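Local atomic coordinates of glycerol dehydrogenase (Schizosaccharomyces pombe, PDB entry 1TA9), a protein that oxidises glycerol to dihydroxyacetone, probably with NAD(+) as acceptor and a catalytic zinc ion, in the assimilation of glycerol by fission yeast. Residues Ser235-Val243 against Thr341-Trp350; Leu311-Gly320 against Ala390-Met401. All coordinates share one frame; numbering follows the deposited sequence.

Contact 1. Residues Ser235-Val243 against Thr341-Trp350; sequences STWVETESV and TLVQVVLEDW. With K (potassium ion), chain J.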
loop_
_atom_site.group_PDB
_atom_site.type_symbol
_atom_site.label_atom_id
_atom_site.label_comp_id
_atom_site.label_asym_id
_atom_site.label_seq_id
_atom_site.Cartn_x
_atom_site.Cartn_y
_atom_site.Cartn_z
ATOM N N SER B 235 28.668 -7.321 -5.928
ATOM C CA SER B 235 29.176 -7.263 -4.563
ATOM C C SER B 235 29.357 -5.837 -4.043
ATOM O O SER B 235 29.400 -5.615 -2.833
ATOM C CB SER B 235 30.507 -8.010 -4.454
ATOM O OG SER B 235 31.551 -7.299 -5.084
ATOM N N THR B 236 29.442 -4.874 -4.954
ATOM C CA THR B 236 29.643 -3.483 -4.570
ATOM C C THR B 236 28.655 -2.956 -3.533
ATOM O O THR B 236 29.066 -2.477 -2.476
ATOM C CB THR B 236 29.598 -2.550 -5.796
ATOM O OG1 THR B 236 30.628 -2.924 -6.715
ATOM C CG2 THR B 236 29.811 -1.102 -5.372
ATOM N N TRP B 237 27.362 -3.034 -3.829
ATOM C CA TRP B 237 26.366 -2.538 -2.892
ATOM C C TRP B 237 26.427 -3.308 -1.576
ATOM O O TRP B 237 26.371 -2.713 -0.500
ATOM C CB TRP B 237 24.957 -2.647 -3.486
ATOM C CG TRP B 237 23.884 -2.127 -2.575
ATOM C CD1 TRP B 237 23.566 -0.817 -2.337
ATOM C CD2 TRP B 237 23.005 -2.908 -1.760
ATOM N NE1 TRP B 237 22.541 -0.738 -1.424
ATOM C CE2 TRP B 237 22.177 -2.007 -1.053
ATOM C CE3 TRP B 237 22.837 -4.284 -1.556
ATOM C CZ2 TRP B 237 21.191 -2.439 -0.157
ATOM C CZ3 TRP B 237 21.854 -4.715 -0.662
ATOM C CH2 TRP B 237 21.046 -3.792 0.025
ATOM N N VAL B 238 26.548 -4.630 -1.657
ATOM C CA VAL B 238 26.604 -5.445 -0.451
ATOM C C VAL B 238 27.784 -5.075 0.439
ATOM O O VAL B 238 27.614 -4.825 1.632
ATOM C CB VAL B 238 26.702 -6.953 -0.779
ATOM C CG1 VAL B 238 26.975 -7.742 0.501
ATOM C CG2 VAL B 238 25.402 -7.433 -1.431
ATOM N N GLU B 239 28.982 -5.029 -0.137
ATOM C CA GLU B 239 30.165 -4.714 0.655
ATOM C C GLU B 239 30.186 -3.277 1.154
ATOM O O GLU B 239 30.425 -3.038 2.339
ATOM C CB GLU B 239 31.441 -5.030 -0.137
ATOM C CG GLU B 239 31.568 -6.509 -0.492
ATOM C CD GLU B 239 32.912 -6.865 -1.104
ATOM O OE1 GLU B 239 33.876 -7.113 -0.344
ATOM O OE2 GLU B 239 33.002 -6.891 -2.348
ATOM N N THR B 240 29.923 -2.321 0.269
ATOM C CA THR B 240 29.921 -0.921 0.677
ATOM C C THR B 240 28.889 -0.635 1.765
ATOM O O THR B 240 29.172 0.103 2.712
ATOM C CB THR B 240 29.711 0.010 -0.534
ATOM O OG1 THR B 240 30.960 0.156 -1.222
ATOM C CG2 THR B 240 29.211 1.391 -0.098
ATOM N N GLU B 241 27.697 -1.212 1.653
ATOM C CA GLU B 241 26.691 -0.992 2.694
ATOM C C GLU B 241 27.223 -1.529 4.027
ATOM O O GLU B 241 26.998 -0.936 5.076
ATOM C CB GLU B 241 25.374 -1.689 2.338
ATOM C CG GLU B 241 24.520 -0.920 1.341
ATOM C CD GLU B 241 23.979 0.377 1.924
ATOM O OE1 GLU B 241 24.254 1.449 1.359
ATOM O OE2 GLU B 241 23.273 0.323 2.952
ATOM N N SER B 242 27.936 -2.651 3.972
ATOM C CA SER B 242 28.506 -3.270 5.169
ATOM C C SER B 242 29.585 -2.394 5.809
ATOM O O SER B 242 29.673 -2.298 7.032
ATOM C CB SER B 242 29.100 -4.641 4.819
ATOM O OG SER B 242 29.711 -5.229 5.956
ATOM N N VAL B 243 30.414 -1.769 4.978
ATOM C CA VAL B 243 31.476 -0.894 5.471
ATOM C C VAL B 243 30.868 0.368 6.080
ATOM O O VAL B 243 31.257 0.803 7.167
ATOM C CB VAL B 243 32.436 -0.479 4.325
ATOM C CG1 VAL B 243 33.435 0.577 4.820
ATOM C CG2 VAL B 243 33.173 -1.691 3.806
ATOM N N THR B 341 30.057 -13.167 -2.493
ATOM C CA THR B 341 29.010 -12.253 -2.060
ATOM C C THR B 341 27.906 -13.056 -1.369
ATOM O O THR B 341 27.347 -12.616 -0.366
ATOM C CB THR B 341 28.438 -11.460 -3.258
ATOM O OG1 THR B 341 29.492 -10.691 -3.856
ATOM C CG2 THR B 341 27.330 -10.506 -2.803
ATOM N N LEU B 342 27.601 -14.240 -1.896
ATOM C CA LEU B 342 26.583 -15.079 -1.275
ATOM C C LEU B 342 27.089 -15.527 0.090
ATOM O O LEU B 342 26.313 -15.660 1.039
ATOM C CB LEU B 342 26.272 -16.302 -2.141
ATOM C CG LEU B 342 25.513 -16.045 -3.450
ATOM C CD1 LEU B 342 25.212 -17.379 -4.131
ATOM C CD2 LEU B 342 24.215 -15.297 -3.165
ATOM N N VAL B 343 28.391 -15.765 0.192
ATOM C CA VAL B 343 28.963 -16.175 1.466
ATOM C C VAL B 343 28.806 -15.019 2.456
ATOM O O VAL B 343 28.480 -15.241 3.624
ATOM C CB VAL B 343 30.463 -16.540 1.338
ATOM C CG1 VAL B 343 31.018 -16.934 2.706
ATOM C CG2 VAL B 343 30.640 -17.704 0.352
ATOM N N GLN B 344 29.027 -13.787 1.997
ATOM C CA GLN B 344 28.871 -12.646 2.903
ATOM C C GLN B 344 27.422 -12.557 3.365
ATOM O O GLN B 344 27.148 -12.164 4.495
ATOM C CB GLN B 344 29.274 -11.314 2.245
ATOM C CG GLN B 344 29.078 -10.134 3.217
ATOM C CD GLN B 344 29.777 -8.856 2.799
ATOM O OE1 GLN B 344 30.835 -8.888 2.169
ATOM N NE2 GLN B 344 29.199 -7.715 3.179
ATOM N N VAL B 345 26.495 -12.926 2.485
ATOM C CA VAL B 345 25.073 -12.893 2.815
ATOM C C VAL B 345 24.780 -13.871 3.947
ATOM O O VAL B 345 23.926 -13.615 4.800
ATOM C CB VAL B 345 24.213 -13.239 1.573
ATOM C CG1 VAL B 345 22.800 -13.587 1.986
ATOM C CG2 VAL B 345 24.200 -12.046 0.623
ATOM N N VAL B 346 25.490 -14.993 3.950
ATOM C CA VAL B 346 25.317 -15.981 5.001
ATOM C C VAL B 346 25.912 -15.422 6.294
ATOM O O VAL B 346 25.315 -15.543 7.366
ATOM C CB VAL B 346 26.012 -17.315 4.627
ATOM C CG1 VAL B 346 25.932 -18.300 5.786
ATOM C CG2 VAL B 346 25.344 -17.907 3.389
ATOM N N LEU B 347 27.082 -14.794 6.188
ATOM C CA LEU B 347 27.737 -14.211 7.360
ATOM C C LEU B 347 26.923 -13.043 7.921
ATOM O O LEU B 347 26.944 -12.789 9.128
ATOM C CB LEU B 347 29.154 -13.745 7.002
ATOM C CG LEU B 347 30.138 -14.861 6.622
ATOM C CD1 LEU B 347 31.481 -14.260 6.233
ATOM C CD2 LEU B 347 30.309 -15.815 7.800
ATOM N N GLU B 348 26.207 -12.334 7.051
ATOM C CA GLU B 348 25.378 -11.221 7.503
ATOM C C GLU B 348 24.034 -11.710 8.058
ATOM O O GLU B 348 23.242 -10.928 8.573
ATOM C CB GLU B 348 25.148 -10.225 6.369
ATOM C CG GLU B 348 26.351 -9.329 6.079
ATOM C CD GLU B 348 25.987 -8.161 5.186
ATOM O OE1 GLU B 348 24.926 -7.545 5.426
ATOM O OE2 GLU B 348 26.751 -7.850 4.251
ATOM N N ASP B 349 23.787 -13.010 7.945
ATOM C CA ASP B 349 22.567 -13.623 8.468
ATOM C C ASP B 349 21.263 -13.150 7.814
ATOM O O ASP B 349 20.269 -12.935 8.503
ATOM C CB ASP B 349 22.484 -13.389 9.982
ATOM C CG ASP B 349 21.628 -14.425 10.695
ATOM O OD1 ASP B 349 20.994 -14.075 11.713
ATOM O OD2 ASP B 349 21.598 -15.593 10.255
ATOM N N TRP B 350 21.259 -12.974 6.495
ATOM C CA TRP B 350 20.029 -12.564 5.818
ATOM C C TRP B 350 19.059 -13.739 5.884
ATOM O O TRP B 350 19.482 -14.892 5.873
ATOM C CB TRP B 350 20.272 -12.286 4.334
ATOM C CG TRP B 350 21.044 -11.063 3.990
ATOM C CD1 TRP B 350 21.811 -10.304 4.822
ATOM C CD2 TRP B 350 21.178 -10.493 2.684
ATOM N NE1 TRP B 350 22.423 -9.297 4.112
ATOM C CE2 TRP B 350 22.050 -9.391 2.795
ATOM C CE3 TRP B 350 20.646 -10.813 1.426
ATOM C CZ2 TRP B 350 22.406 -8.599 1.695
ATOM C CZ3 TRP B 350 21.003 -10.026 0.328
ATOM C CH2 TRP B 350 21.874 -8.933 0.475
HETATM K K K J . 32.968 -4.864 -6.545
HETATM O O HOH W 1 25.539 -5.497 3.234
HETATM O O HOH W 2 32.760 -4.440 -4.009
#

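Contact 2. Residues Leu311-Gly320 against Ala390-Met401; sequences LAAAHAIHNG and ATLRPDESIHNM. With ZN (zinc ion), chain I.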
loop_
_atom_site.group_PDB
_atom_site.type_symbol
_atom_site.label_atom_id
_atom_site.label_comp_id
_atom_site.label_asym_id
_atom_site.label_seq_id
_atom_site.Cartn_x
_atom_site.Cartn_y
_atom_site.Cartn_z
ATOM N N LEU B 311 35.479 -2.481 0.600
ATOM C CA LEU B 311 35.370 -3.915 0.388
ATOM C C LEU B 311 35.134 -4.536 1.760
ATOM O O LEU B 311 35.488 -3.948 2.787
ATOM C CB LEU B 311 36.660 -4.477 -0.221
ATOM C CG LEU B 311 37.071 -3.944 -1.596
ATOM C CD1 LEU B 311 38.336 -4.655 -2.071
ATOM C CD2 LEU B 311 35.927 -4.161 -2.587
ATOM N N ALA B 312 34.527 -5.714 1.782
ATOM C CA ALA B 312 34.257 -6.383 3.044
ATOM C C ALA B 312 34.578 -7.874 2.962
ATOM O O ALA B 312 35.677 -8.256 2.553
ATOM C CB ALA B 312 32.796 -6.166 3.448
ATOM N N ALA B 313 33.622 -8.718 3.342
ATOM C CA ALA B 313 33.846 -10.158 3.321
ATOM C C ALA B 313 33.925 -10.769 1.925
ATOM O O ALA B 313 34.786 -11.610 1.667
ATOM C CB ALA B 313 32.766 -10.865 4.129
ATOM N N ALA B 314 33.034 -10.352 1.030
ATOM C CA ALA B 314 32.999 -10.904 -0.324
ATOM C C ALA B 314 34.372 -11.010 -0.984
ATOM O O ALA B 314 34.788 -12.096 -1.390
ATOM C CB ALA B 314 32.063 -10.080 -1.202
ATOM N N HIS B 315 35.080 -9.894 -1.094
ATOM C CA HIS B 315 36.394 -9.929 -1.728
ATOM C C HIS B 315 37.449 -10.658 -0.909
ATOM O O HIS B 315 38.348 -11.284 -1.467
ATOM C CB HIS B 315 36.854 -8.516 -2.078
ATOM C CG HIS B 315 36.326 -8.043 -3.395
ATOM N ND1 HIS B 315 34.987 -7.799 -3.611
ATOM C CD2 HIS B 315 36.940 -7.865 -4.588
ATOM C CE1 HIS B 315 34.797 -7.495 -4.883
ATOM N NE2 HIS B 315 35.966 -7.529 -5.496
ATOM N N ALA B 316 37.338 -10.591 0.411
ATOM C CA ALA B 316 38.287 -11.292 1.267
ATOM C C ALA B 316 38.120 -12.791 1.005
ATOM O O ALA B 316 39.096 -13.545 0.950
ATOM C CB ALA B 316 38.008 -10.971 2.729
ATOM N N ILE B 317 36.872 -13.216 0.833
ATOM C CA ILE B 317 36.571 -14.617 0.563
ATOM C C ILE B 317 37.097 -14.995 -0.818
ATOM O O ILE B 317 37.603 -16.103 -1.014
ATOM C CB ILE B 317 35.054 -14.877 0.653
ATOM C CG1 ILE B 317 34.593 -14.624 2.090
ATOM C CG2 ILE B 317 34.735 -16.307 0.233
ATOM C CD1 ILE B 317 33.101 -14.576 2.264
ATOM N N HIS B 318 36.983 -14.072 -1.769
ATOM C CA HIS B 318 37.489 -14.310 -3.116
ATOM C C HIS B 318 38.992 -14.580 -3.039
ATOM O O HIS B 318 39.499 -15.497 -3.687
ATOM C CB HIS B 318 37.219 -13.097 -4.013
ATOM C CG HIS B 318 38.170 -12.970 -5.167
ATOM N ND1 HIS B 318 39.458 -12.500 -5.020
ATOM C CD2 HIS B 318 38.024 -13.257 -6.483
ATOM C CE1 HIS B 318 40.063 -12.501 -6.194
ATOM N NE2 HIS B 318 39.215 -12.955 -7.099
ATOM N N ASN B 319 39.694 -13.787 -2.233
ATOM C CA ASN B 319 41.137 -13.951 -2.079
ATOM C C ASN B 319 41.476 -15.266 -1.383
ATOM O O ASN B 319 42.469 -15.913 -1.716
ATOM C CB ASN B 319 41.729 -12.777 -1.294
ATOM C CG ASN B 319 41.579 -11.456 -2.024
ATOM O OD1 ASN B 319 41.506 -11.421 -3.252
ATOM N ND2 ASN B 319 41.553 -10.363 -1.274
ATOM N N GLY B 320 40.648 -15.662 -0.421
ATOM C CA GLY B 320 40.891 -16.912 0.278
ATOM C C GLY B 320 40.708 -18.104 -0.647
ATOM O O GLY B 320 41.470 -19.070 -0.588
ATOM N N ALA B 390 42.966 -17.711 5.367
ATOM C CA ALA B 390 43.434 -16.732 4.384
ATOM C C ALA B 390 42.499 -15.526 4.354
ATOM O O ALA B 390 42.937 -14.380 4.252
ATOM C CB ALA B 390 43.500 -17.370 2.997
ATOM N N THR B 391 41.204 -15.797 4.442
ATOM C CA THR B 391 40.191 -14.750 4.427
ATOM C C THR B 391 40.334 -13.793 5.606
ATOM O O THR B 391 40.115 -12.588 5.473
ATOM C CB THR B 391 38.778 -15.365 4.475
ATOM O OG1 THR B 391 38.579 -16.194 3.323
ATOM C CG2 THR B 391 37.711 -14.274 4.509
ATOM N N LEU B 392 40.719 -14.333 6.757
ATOM C CA LEU B 392 40.839 -13.530 7.967
ATOM C C LEU B 392 42.201 -12.903 8.261
ATOM O O LEU B 392 42.427 -12.413 9.368
ATOM C CB LEU B 392 40.379 -14.362 9.168
ATOM C CG LEU B 392 38.886 -14.723 9.135
ATOM C CD1 LEU B 392 38.595 -15.856 10.107
ATOM C CD2 LEU B 392 38.054 -13.491 9.472
ATOM N N ARG B 393 43.102 -12.908 7.284
ATOM C CA ARG B 393 44.414 -12.303 7.491
ATOM C C ARG B 393 44.237 -10.835 7.892
ATOM O O ARG B 393 43.298 -10.166 7.451
ATOM C CB ARG B 393 45.264 -12.436 6.222
ATOM C CG ARG B 393 45.782 -13.859 6.016
ATOM C CD ARG B 393 46.500 -14.057 4.688
ATOM N NE ARG B 393 47.639 -13.161 4.523
ATOM C CZ ARG B 393 47.645 -12.099 3.724
ATOM N NH1 ARG B 393 48.731 -11.342 3.642
ATOM N NH2 ARG B 393 46.573 -11.796 2.998
ATOM N N PRO B 394 45.142 -10.314 8.739
ATOM C CA PRO B 394 45.086 -8.927 9.214
ATOM C C PRO B 394 44.798 -7.832 8.186
ATOM O O PRO B 394 44.054 -6.893 8.477
ATOM C CB PRO B 394 46.438 -8.744 9.914
ATOM C CG PRO B 394 47.323 -9.754 9.252
ATOM C CD PRO B 394 46.415 -10.944 9.131
ATOM N N ASP B 395 45.364 -7.946 6.990
ATOM C CA ASP B 395 45.154 -6.929 5.963
ATOM C C ASP B 395 43.858 -7.058 5.159
ATOM O O ASP B 395 43.537 -6.176 4.362
ATOM C CB ASP B 395 46.331 -6.918 4.983
ATOM C CG ASP B 395 47.661 -6.686 5.670
ATOM O OD1 ASP B 395 47.777 -5.700 6.434
ATOM O OD2 ASP B 395 48.592 -7.490 5.437
ATOM N N GLU B 396 43.114 -8.142 5.366
ATOM C CA GLU B 396 41.877 -8.360 4.617
ATOM C C GLU B 396 40.731 -7.400 4.912
ATOM O O GLU B 396 40.557 -6.929 6.039
ATOM C CB GLU B 396 41.399 -9.802 4.793
ATOM C CG GLU B 396 42.026 -10.776 3.801
ATOM C CD GLU B 396 41.728 -10.421 2.348
ATOM O OE1 GLU B 396 40.842 -9.574 2.100
ATOM O OE2 GLU B 396 42.372 -11.000 1.446
ATOM N N SER B 397 39.941 -7.130 3.878
ATOM C CA SER B 397 38.813 -6.213 3.977
ATOM C C SER B 397 37.668 -6.703 4.861
ATOM O O SER B 397 36.803 -5.918 5.242
ATOM C CB SER B 397 38.278 -5.896 2.577
ATOM O OG SER B 397 37.873 -7.076 1.903
ATOM N N ILE B 398 37.656 -7.991 5.190
ATOM C CA ILE B 398 36.579 -8.521 6.020
ATOM C C ILE B 398 36.564 -7.855 7.402
ATOM O O ILE B 398 35.528 -7.797 8.063
ATOM C CB ILE B 398 36.691 -10.064 6.166
ATOM C CG1 ILE B 398 35.428 -10.617 6.828
ATOM C CG2 ILE B 398 37.923 -10.436 6.991
ATOM C CD1 ILE B 398 35.310 -12.121 6.737
ATOM N N HIS B 399 37.707 -7.325 7.823
ATOM C CA HIS B 399 37.798 -6.679 9.126
ATOM C C HIS B 399 37.078 -5.333 9.197
ATOM O O HIS B 399 36.994 -4.730 10.267
ATOM C CB HIS B 399 39.267 -6.533 9.519
ATOM C CG HIS B 399 39.987 -7.842 9.591
ATOM N ND1 HIS B 399 39.649 -8.825 10.495
ATOM C CD2 HIS B 399 40.981 -8.357 8.830
ATOM C CE1 HIS B 399 40.402 -9.890 10.287
ATOM N NE2 HIS B 399 41.218 -9.632 9.281
ATOM N N ASN B 400 36.557 -4.860 8.065
ATOM C CA ASN B 400 35.816 -3.596 8.051
ATOM C C ASN B 400 34.423 -3.830 8.628
ATOM O O ASN B 400 33.747 -2.889 9.043
ATOM C CB ASN B 400 35.680 -3.037 6.625
ATOM C CG ASN B 400 36.985 -2.479 6.087
ATOM O OD1 ASN B 400 37.756 -1.864 6.820
ATOM N ND2 ASN B 400 37.229 -2.679 4.793
ATOM N N MET B 401 33.995 -5.091 8.651
ATOM C CA MET B 401 32.679 -5.440 9.186
ATOM C C MET B 401 32.691 -5.400 10.710
ATOM O O MET B 401 33.663 -5.817 11.348
ATOM C CB MET B 401 32.261 -6.836 8.709
ATOM C CG MET B 401 32.032 -6.930 7.210
ATOM S SD MET B 401 31.632 -8.591 6.631
ATOM C CE MET B 401 29.921 -8.761 7.168
HETATM ZN ZN ZN I . 36.367 -7.036 -7.598
#

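Contact 1. Residues Ser235-Val243 against Thr341-Trp350
Val238 faces Thr341 and Gln344 of helix 333-347 and Glu348 just beyond, in a helix-helix packing inside the helical part of this iron-containing alcohol dehydrogenase fold. The two axes come within 10.4 Å and cross at 37°, a spacing that leaves room for branched and long side chains. The two methyls of Val238 divide the work: CG2 lies 3.9 Å from Thr341 CG2, while CG1 stands 3.5 Å from Gln344 NE2, the two side chains running past one another head to tail. Gln344 is fully stretched, with CG anti to the backbone N (chi1 179°), and this carries its amide between the helices. There OE1 accepts from the backbone N of Ala314, and the amide also touches Glu239 CG and Ser242 CB. A glutamine suits this place because both ends of its amide find partners: NE2 donates to Glu348 OE2 at 2.7 Å, nearly straight at 168°, with the acceptor in the amide plane. Thr341 OG1 bonds Val337 O of its own helix while also lying against Ser235 CB. Ser235 OG and Thr236 OG1 bind the potassium ion together with Asp182 and Asp232. At the C-terminal end of helix 333-347, Trp350 reaches back after the Schellman turn at Asp349; its CH2 touches Val238 CG2 and lies at the edge of the Trp237 ring, 4.4 Å from CZ3. Water 1 spans the same end, 2.7 Å from Val238 O and 2.8 Å from Glu348 OE2. Glu348 OE1 takes a weak bond from Trp350 NE1 in the indole plane, at 3.3 Å.

Contact 2. Residues Leu311-Gly320 against Ala390-Met401
Ser397 OG donates to Ala312 O at 2.6 Å, lying in the carbonyl plane on a lone pair. With chi1 at 59° the hydroxyl sits between its own backbone N and carbonyl carbon, turned onto the residue that occupies the N-cap position of helix 313-322. The carbonyl one residue before, Leu311 O, is met nearly head-on by Asn400 ND2 at 2.9 Å. An asparagine fits here: its short amide reaches the carbonyl with its plane aligned on it. Further along the helix, Asn319 ND2 gives a hydrogen to the syn lone pair of Glu396 OE2, also at 2.9 Å, the amide and carboxylate planes standing 43° apart. The bent Glu396 chain (chi2 -60°) folds its other oxygen, OE1, back to accept from Ser397 N, so the carboxylate is held from two directions. Small residues permit close approach: Ala316 CB fits among Glu396, Thr391 CG2 and Ile398 CB, and Ala313 CB rests 3.6 Å from Met401 SD. Gly320 has no side chain, leaving room for Thr391 OG1, which bonds Val387 O of its own helix; Ala390 CB lies 3.8 Å from Gly320 CA. On another side, His315 NE2 binds zinc at 2.2 Å. The end of helix 381-391, Glu396 and the 3-10 segment 397-400 with Met401 thus back the helix that carries His315, in the zinc site, completed by Asp232 and His333, characteristic of glycerol dehydrogenases.

Along the chain the segments come in the order 235-243, 311-320, 341-350, 390-401, so contact 1 and contact 2 alternate; their centres are 12 Å apart on the same side of the chain's centre. Helix 313-322 links them, packing against helices 223-245 and 333-347 as well as against the 390-401 chain. Glu239 makes the main junction: its OE2 probably hydrogen-bonds His315 ND1 (2.5 Å) and its OE1 Ala312 N (2.6 Å), making it a second-shell residue that would hold the His315 ring in place. Ser242 also packs on Met401. Because Asp232, His315 and His333 lie on helices 223-245, 313-322 and 333-347, their packing probably fixes how the three ligands are spaced.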